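DTDP-4-dehydrorhamnose reductase (Bacillus anthracis, PDB 3SC6) catalyses the NADPH-dependent reduction of dTDP-4-dehydrorhamnose to dTDP-L-rhamnose in the rhamnose biosynthetic pathway. Local coordinates at residues Q258-M261 against L262-N265. Residues are numbered along the deposited sequence; the frame is centred on the assembly and turned at random.
Sequences QHNM and LRLN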
ATOM      1  N   GLN A 258     -11.504   7.224  -5.935  1.00 62.07           N
ATOM      2  CA  GLN A 258     -12.919   7.021  -6.164  1.00 62.41           C
ATOM      3  C   GLN A 258     -12.909   5.505  -6.253  1.00 61.02           C
ATOM      4  O   GLN A 258     -12.059   4.933  -6.934  1.00 59.53           O
ATOM      5  CB  GLN A 258     -13.431   7.662  -7.454  1.00 63.35           C
ATOM      6  CG  GLN A 258     -13.262   9.167  -7.508  1.00 63.96           C
ATOM      7  CD  GLN A 258     -13.866   9.794  -8.755  1.00 63.61           C
ATOM      8  OE1 GLN A 258     -13.652  10.970  -9.026  1.00 67.06           O
ATOM      9  NE2 GLN A 258     -14.616   9.011  -9.519  1.00 60.94           N
ATOM     10  N   HIS A 259     -13.816   4.847  -5.546  1.00 61.37           N
ATOM     11  CA  HIS A 259     -13.858   3.389  -5.555  1.00 60.40           C
ATOM     12  C   HIS A 259     -14.842   2.812  -6.577  1.00 60.42           C
ATOM     13  O   HIS A 259     -15.857   2.213  -6.212  1.00 61.47           O
ATOM     14  CB  HIS A 259     -14.174   2.902  -4.138  1.00 60.68           C
ATOM     15  CG  HIS A 259     -13.219   3.426  -3.107  1.00 60.70           C
ATOM     16  ND1 HIS A 259     -12.020   2.810  -2.816  1.00 61.66           N
ATOM     17  CD2 HIS A 259     -13.281   4.519  -2.311  1.00 62.55           C
ATOM     18  CE1 HIS A 259     -11.387   3.500  -1.882  1.00 59.18           C
ATOM     19  NE2 HIS A 259     -12.131   4.540  -1.558  1.00 59.54           N
ATOM     20  N   ASN A 260     -14.518   2.978  -7.860  1.00 59.18           N
ATOM     21  CA  ASN A 260     -15.367   2.479  -8.939  1.00 59.31           C
ATOM     22  C   ASN A 260     -15.264   0.970  -9.153  1.00 57.43           C
ATOM     23  O   ASN A 260     -16.244   0.255  -8.966  1.00 58.32           O
ATOM     24  CB  ASN A 260     -15.061   3.202 -10.253  1.00 60.13           C
ATOM     25  CG  ASN A 260     -15.333   4.692 -10.180  1.00 63.56           C
ATOM     26  OD1 ASN A 260     -15.763   5.212  -9.150  1.00 67.62           O
ATOM     27  ND2 ASN A 260     -15.089   5.387 -11.284  1.00 65.85           N
ATOM     28  N   MET A 261     -14.088   0.489  -9.547  1.00 54.97           N
ATOM     29  CA  MET A 261     -13.891  -0.949  -9.788  1.00 53.67           C
ATOM     30  C   MET A 261     -14.492  -1.855  -8.717  1.00 53.26           C
ATOM     31  O   MET A 261     -15.123  -2.851  -9.061  1.00 54.10           O
ATOM     32  CB  MET A 261     -12.413  -1.273 -10.042  1.00 52.40           C
ATOM     33  CG  MET A 261     -11.864  -0.701 -11.356  1.00 52.35           C
ATOM     34  SD  MET A 261     -12.575  -1.431 -12.859  1.00 56.00           S
ATOM     35  CE  MET A 261     -12.035  -3.132 -12.683  1.00 50.60           C
ATOM     36  N   LEU A 262     -14.295  -1.542  -7.436  1.00 52.81           N
ATOM     37  CA  LEU A 262     -14.873  -2.374  -6.369  1.00 53.57           C
ATOM     38  C   LEU A 262     -16.389  -2.373  -6.477  1.00 55.12           C
ATOM     39  O   LEU A 262     -17.029  -3.417  -6.426  1.00 56.21           O
ATOM     40  CB  LEU A 262     -14.473  -1.882  -4.977  1.00 53.60           C
ATOM     41  CG  LEU A 262     -13.010  -1.961  -4.557  1.00 53.36           C
ATOM     42  CD1 LEU A 262     -12.824  -1.305  -3.197  1.00 54.94           C
ATOM     43  CD2 LEU A 262     -12.545  -3.413  -4.532  1.00 52.26           C
ATOM     44  N   ARG A 263     -16.954  -1.185  -6.621  1.00 56.39           N
ATOM     45  CA  ARG A 263     -18.396  -1.016  -6.744  1.00 58.99           C
ATOM     46  C   ARG A 263     -18.953  -1.568  -8.059  1.00 59.75           C
ATOM     47  O   ARG A 263     -20.084  -2.050  -8.095  1.00 61.65           O
ATOM     48  CB  ARG A 263     -18.746   0.456  -6.520  1.00 60.67           C
ATOM     49  CG  ARG A 263     -20.182   0.876  -6.779  1.00 64.36           C
ATOM     50  CD  ARG A 263     -20.355   2.323  -6.319  1.00 68.45           C
ATOM     51  NE  ARG A 263     -19.304   3.197  -6.851  1.00 69.62           N
ATOM     52  CZ  ARG A 263     -19.351   3.850  -8.010  1.00 70.89           C
ATOM     53  NH1 ARG A 263     -18.324   4.609  -8.379  1.00 70.17           N
ATOM     54  NH2 ARG A 263     -20.408   3.749  -8.802  1.00 71.36           N
ATOM     55  N   LEU A 264     -18.162  -1.514  -9.128  1.00 58.80           N
ATOM     56  CA  LEU A 264     -18.603  -2.030 -10.427  1.00 59.73           C
ATOM     57  C   LEU A 264     -18.458  -3.559 -10.505  1.00 59.04           C
ATOM     58  O   LEU A 264     -19.042  -4.190 -11.382  1.00 59.24           O
ATOM     59  CB  LEU A 264     -17.830  -1.380 -11.583  1.00 59.44           C
ATOM     60  CG  LEU A 264     -17.970   0.129 -11.807  1.00 60.49           C
ATOM     61  CD1 LEU A 264     -17.038   0.582 -12.925  1.00 59.90           C
ATOM     62  CD2 LEU A 264     -19.413   0.508 -12.120  1.00 61.72           C
ATOM     63  N   ASN A 265     -17.677  -4.143  -9.598  1.00 58.39           N
ATOM     64  CA  ASN A 265     -17.472  -5.592  -9.579  1.00 58.29           C
ATOM     65  C   ASN A 265     -18.209  -6.293  -8.440  1.00 59.87           C
ATOM     66  O   ASN A 265     -17.810  -7.368  -8.002  1.00 59.46           O
ATOM     67  CB  ASN A 265     -15.982  -5.934  -9.538  1.00 56.94           C
ATOM     68  CG  ASN A 265     -15.239  -5.443 -10.755  1.00 56.07           C
ATOM     69  OD1 ASN A 265     -15.805  -4.788 -11.615  1.00 61.01           O
ATOM     70  ND2 ASN A 265     -13.963  -5.760 -10.830  1.00 58.01           N
TER
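Arg-263 reaches back over the preceding turn to meet Asn-260 and His-259, and its long chain can be followed atom by atom. CB sits near the backbone carbonyl of His-259, 3.4 Å from its O. CG stands anti to the backbone N (chi1 172°) and CD continues the extended chain; from CG onward it runs toward the helix start, and the bend at chi3 (50°) turns the guanidinium inward to the side chain of Asn-260. NE comes within 3.6 Å of His-259 O, and NH1 ends 2.7 Å from Asn-260 OD1, which lies at the guanidinium edge while the amide plane stands almost perpendicular, 83° away. A short amide suits this place because, with CG beside the backbone N, it holds OD1 next to NH1, and a flexible, charged arginine can stay at the surface. In the backbone, Leu-264 N donates to Asn-260 O (2.6 Å), the i to i+4 bond of an alpha-helical turn; a weaker one joins Asn-265 N to Met-261 O. Branched, apolar Leu-262 fits the buried side, its CD1 4.2 Å from His-259 ND1. His-259 occupies the N-cap position, and an imidazole suits it because ND1 can bond to the carbonyl of His-211. The arrangement is that of a short surface helix, 260-264, with Leu-262 turned inward and, together with Met-261, resting on Tyr-210 of strand 208-211 in the large mixed sheet.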